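Attaching and effacing protein, pathogenesis factor (Escherichia coli, PDB 4E9L) probably acts as a bacterial surface adhesin of the intimin/invasin family, this piece being a row of immunoglobulin-like domains. Local coordinates at residues A[266-272]-A[284-290]. Residues are numbered along the deposited sequence; the frame is centred on the assembly and turned at random.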
ATOM      1  N   THR A 266      -3.446 -21.457  -2.599  1.00 15.88           N
ATOM      2  CA  THR A 266      -3.067 -20.706  -3.808  1.00 14.76           C
ATOM      3  C   THR A 266      -4.351 -20.282  -4.546  1.00 20.51           C
ATOM      4  O   THR A 266      -5.431 -20.817  -4.272  1.00 20.03           O
ATOM      5  CB  THR A 266      -2.146 -21.523  -4.725  1.00 19.32           C
ATOM      6  OG1 THR A 266      -2.862 -22.668  -5.205  1.00 19.20           O
ATOM      7  CG2 THR A 266      -0.813 -21.913  -4.054  1.00 16.98           C
ATOM      8  N   GLY A 267      -4.211 -19.371  -5.501  1.00 17.77           N
ATOM      9  CA  GLY A 267      -5.338 -18.898  -6.293  1.00 17.91           C
ATOM     10  C   GLY A 267      -5.553 -17.402  -6.190  1.00 22.24           C
ATOM     11  O   GLY A 267      -4.715 -16.674  -5.645  1.00 20.54           O
ATOM     12  N   GLU A 268      -6.701 -16.937  -6.702  1.00 20.25           N
ATOM     13  CA  GLU A 268      -7.052 -15.526  -6.678  1.00 21.06           C
ATOM     14  C   GLU A 268      -7.412 -15.023  -5.285  1.00 22.09           C
ATOM     15  O   GLU A 268      -8.049 -15.717  -4.493  1.00 20.29           O
ATOM     16  CB  GLU A 268      -8.181 -15.194  -7.681  1.00 23.69           C
ATOM     17  CG  GLU A 268      -7.797 -15.332  -9.150  1.00 43.24           C
ATOM     18  CD  GLU A 268      -6.547 -14.608  -9.630  1.00 73.79           C
ATOM     19  OE1 GLU A 268      -6.436 -13.379  -9.408  1.00 71.74           O
ATOM     20  OE2 GLU A 268      -5.690 -15.274 -10.256  1.00 66.69           O
ATOM     21  N   LEU A 269      -7.021 -13.793  -5.021  1.00 18.96           N
ATOM     22  CA  LEU A 269      -7.273 -13.066  -3.790  1.00 19.21           C
ATOM     23  C   LEU A 269      -7.566 -11.594  -4.128  1.00 21.93           C
ATOM     24  O   LEU A 269      -6.855 -10.990  -4.932  1.00 22.10           O
ATOM     25  CB  LEU A 269      -6.007 -13.175  -2.901  1.00 19.59           C
ATOM     26  CG  LEU A 269      -6.019 -12.487  -1.537  1.00 24.31           C
ATOM     27  CD1 LEU A 269      -7.212 -12.907  -0.733  1.00 25.33           C
ATOM     28  CD2 LEU A 269      -4.763 -12.835  -0.755  1.00 27.35           C
ATOM     29  N   ARG A 270      -8.608 -11.032  -3.513  1.00 18.37           N
ATOM     30  CA  ARG A 270      -8.986  -9.628  -3.692  0.50 18.33           C
ATOM     31  C   ARG A 270      -9.021  -8.959  -2.332  1.00 22.59           C
ATOM     32  O   ARG A 270      -9.500  -9.566  -1.368  1.00 20.92           O
ATOM     33  CB  ARG A 270     -10.356  -9.489  -4.389  0.50 20.09           C
ATOM     34  CG  ARG A 270     -10.330  -9.905  -5.855  0.50 30.39           C
ATOM     35  CD  ARG A 270     -11.706  -9.897  -6.511  0.50 37.39           C
ATOM     36  NE  ARG A 270     -12.645 -10.845  -5.900  0.50 40.32           N
ATOM     37  CZ  ARG A 270     -12.683 -12.149  -6.154  0.50 51.83           C
ATOM     38  NH1 ARG A 270     -11.813 -12.697  -6.996  0.50 44.79           N
ATOM     39  NH2 ARG A 270     -13.580 -12.919  -5.556  0.50 34.18           N
ATOM     40  N   VAL A 271      -8.486  -7.725  -2.247  1.00 18.29           N
ATOM     41  CA  VAL A 271      -8.443  -6.955  -1.020  1.00 17.56           C
ATOM     42  C   VAL A 271      -9.190  -5.652  -1.193  1.00 20.76           C
ATOM     43  O   VAL A 271      -8.871  -4.855  -2.078  1.00 20.60           O
ATOM     44  CB  VAL A 271      -7.008  -6.764  -0.423  1.00 20.48           C
ATOM     45  CG1 VAL A 271      -6.025  -6.198  -1.436  1.00 20.26           C
ATOM     46  CG2 VAL A 271      -7.027  -5.912   0.860  1.00 19.98           C
ATOM     47  N   MET A 272     -10.174  -5.440  -0.335  1.00 15.60           N
ATOM     48  CA  MET A 272     -10.952  -4.214  -0.314  1.00 15.70           C
ATOM     49  C   MET A 272     -10.761  -3.536   1.056  1.00 20.35           C
ATOM     50  O   MET A 272     -11.258  -4.060   2.054  1.00 19.83           O
ATOM     51  CB  MET A 272     -12.440  -4.499  -0.613  1.00 18.34           C
ATOM     52  CG  MET A 272     -13.359  -3.261  -0.510  1.00 21.44           C
ATOM     53  SD  MET A 272     -12.801  -1.880  -1.546  1.00 25.68           S
ATOM     54  CE  MET A 272     -13.438  -2.453  -3.160  1.00 22.94           C
ATOM     55  N   ALA A 284     -11.514  -3.666  -5.755  1.00 22.39           N
ATOM     56  CA  ALA A 284     -10.559  -4.371  -4.897  1.00 21.30           C
ATOM     57  C   ALA A 284      -9.247  -4.569  -5.641  1.00 23.70           C
ATOM     58  O   ALA A 284      -9.259  -4.737  -6.870  1.00 23.15           O
ATOM     59  CB  ALA A 284     -11.136  -5.723  -4.499  1.00 22.03           C
ATOM     60  N   ALA A 285      -8.116  -4.505  -4.925  1.00 19.38           N
ATOM     61  CA  ALA A 285      -6.825  -4.802  -5.561  1.00 19.71           C
ATOM     62  C   ALA A 285      -6.772  -6.341  -5.724  1.00 24.78           C
ATOM     63  O   ALA A 285      -7.196  -7.074  -4.824  1.00 23.34           O
ATOM     64  CB  ALA A 285      -5.674  -4.332  -4.700  1.00 19.84           C
ATOM     65  N   GLN A 286      -6.306  -6.824  -6.879  1.00 21.73           N
ATOM     66  CA  GLN A 286      -6.267  -8.250  -7.104  1.00 23.04           C
ATOM     67  C   GLN A 286      -4.850  -8.813  -7.225  1.00 25.15           C
ATOM     68  O   GLN A 286      -3.959  -8.215  -7.843  1.00 22.65           O
ATOM     69  CB  GLN A 286      -7.135  -8.636  -8.311  1.00 26.20           C
ATOM     70  CG  GLN A 286      -7.520 -10.125  -8.369  1.00 55.40           C
ATOM     71  CD  GLN A 286      -8.760 -10.407  -9.198  1.00 86.44           C
ATOM     72  OE1 GLN A 286      -9.515  -9.509  -9.600  1.00 86.45           O
ATOM     73  NE2 GLN A 286      -9.020 -11.678  -9.443  1.00 80.82           N
ATOM     74  N   LEU A 287      -4.650  -9.967  -6.590  1.00 21.04           N
ATOM     75  CA  LEU A 287      -3.395 -10.679  -6.705  1.00 20.43           C
ATOM     76  C   LEU A 287      -3.637 -12.172  -6.839  1.00 21.56           C
ATOM     77  O   LEU A 287      -4.744 -12.668  -6.564  1.00 21.76           O
ATOM     78  CB  LEU A 287      -2.349 -10.319  -5.615  1.00 20.86           C
ATOM     79  CG  LEU A 287      -2.575 -10.702  -4.144  1.00 25.74           C
ATOM     80  CD1 LEU A 287      -2.076 -12.139  -3.845  1.00 26.80           C
ATOM     81  CD2 LEU A 287      -1.724  -9.814  -3.256  1.00 28.68           C
ATOM     82  N   THR A 288      -2.616 -12.865  -7.307  1.00 16.72           N
ATOM     83  CA  THR A 288      -2.618 -14.308  -7.419  1.00 16.76           C
ATOM     84  C   THR A 288      -1.658 -14.837  -6.369  1.00 19.02           C
ATOM     85  O   THR A 288      -0.477 -14.437  -6.331  1.00 18.00           O
ATOM     86  CB  THR A 288      -2.217 -14.735  -8.849  1.00 24.24           C
ATOM     87  OG1 THR A 288      -3.242 -14.296  -9.739  1.00 25.58           O
ATOM     88  CG2 THR A 288      -2.078 -16.240  -8.998  1.00 24.14           C
ATOM     89  N   VAL A 289      -2.145 -15.752  -5.537  1.00 15.26           N
ATOM     90  CA  VAL A 289      -1.271 -16.462  -4.602  1.00 13.05           C
ATOM     91  C   VAL A 289      -0.737 -17.684  -5.386  1.00 16.70           C
ATOM     92  O   VAL A 289      -1.508 -18.512  -5.875  1.00 15.27           O
ATOM     93  CB  VAL A 289      -1.910 -16.840  -3.238  1.00 15.61           C
ATOM     94  CG1 VAL A 289      -0.881 -17.504  -2.305  1.00 14.35           C
ATOM     95  CG2 VAL A 289      -2.542 -15.624  -2.558  1.00 14.96           C
ATOM     96  N   ILE A 290       0.572 -17.746  -5.551  1.00 14.90           N
ATOM     97  CA  ILE A 290       1.268 -18.837  -6.230  1.00 15.27           C
ATOM     98  C   ILE A 290       1.891 -19.741  -5.173  1.00 18.67           C
ATOM     99  O   ILE A 290       1.814 -19.399  -3.992  1.00 15.91           O
ATOM    100  CB  ILE A 290       2.274 -18.271  -7.266  1.00 18.76           C
ATOM    101  CG1 ILE A 290       3.440 -17.474  -6.589  1.00 18.80           C
ATOM    102  CG2 ILE A 290       1.509 -17.416  -8.325  1.00 18.21           C
ATOM    103  CD1 ILE A 290       4.686 -17.169  -7.532  1.00 17.92           C
TER
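Gly267, Leu269 and Val271 pair with Val289, Leu287 and Ala285 as successive hydrogen-bonded pairs of an antiparallel hairpin, whose strand segments run at 145° to each other. Each pair is joined by two backbone bonds; the one from Val289 N to Gly267 O measures 2.7 Å. Gly267 has a backbone conformation that calls for glycine, because a CB there would press on the preceding carbonyl oxygen.

Glu268, Arg270, Gln286 and Thr288 share one face. The Glu268 carboxylate spans two residues of the other strand on that face, Gln286 and Thr288. Its OE2 takes the hydroxyl of Thr288 on the syn side, with OG1 to OE2 2.7 Å. Its OE1 takes the amide of Gln286 on the anti side, with NE2 to OE1 3.1 Å and a bent N-H...O angle of 145°. Both donors sit well out of the carboxylate plane. A bend at chi2 folds the Glu268 chain over toward the second strand. Carboxylate and amide planes are 61° apart. Arg270 lies alongside Gln286, its CG 3.7 Å from the amide carbon CD.

The other face is apolar and largely buried. Leu269 CD2 reaches Val289 CG2 at 4.0 Å and also touches Leu287 CD1. Val271 CG1 meets Ala285 CB at 3.8 Å. Val199 and Val201 of strand 198-201, in the opposing sheet, cover Ala285, and Val201 also touches Val271.

The hairpin thus puts two central strands into one sheet of an immunoglobulin-like beta sandwich, between strands 231-236 and 205-207. Its apolar face forms one wall of the core. On its polar face, two donors grip the carboxylate, which would probably favour the charged form of Glu268 and limit its rotation.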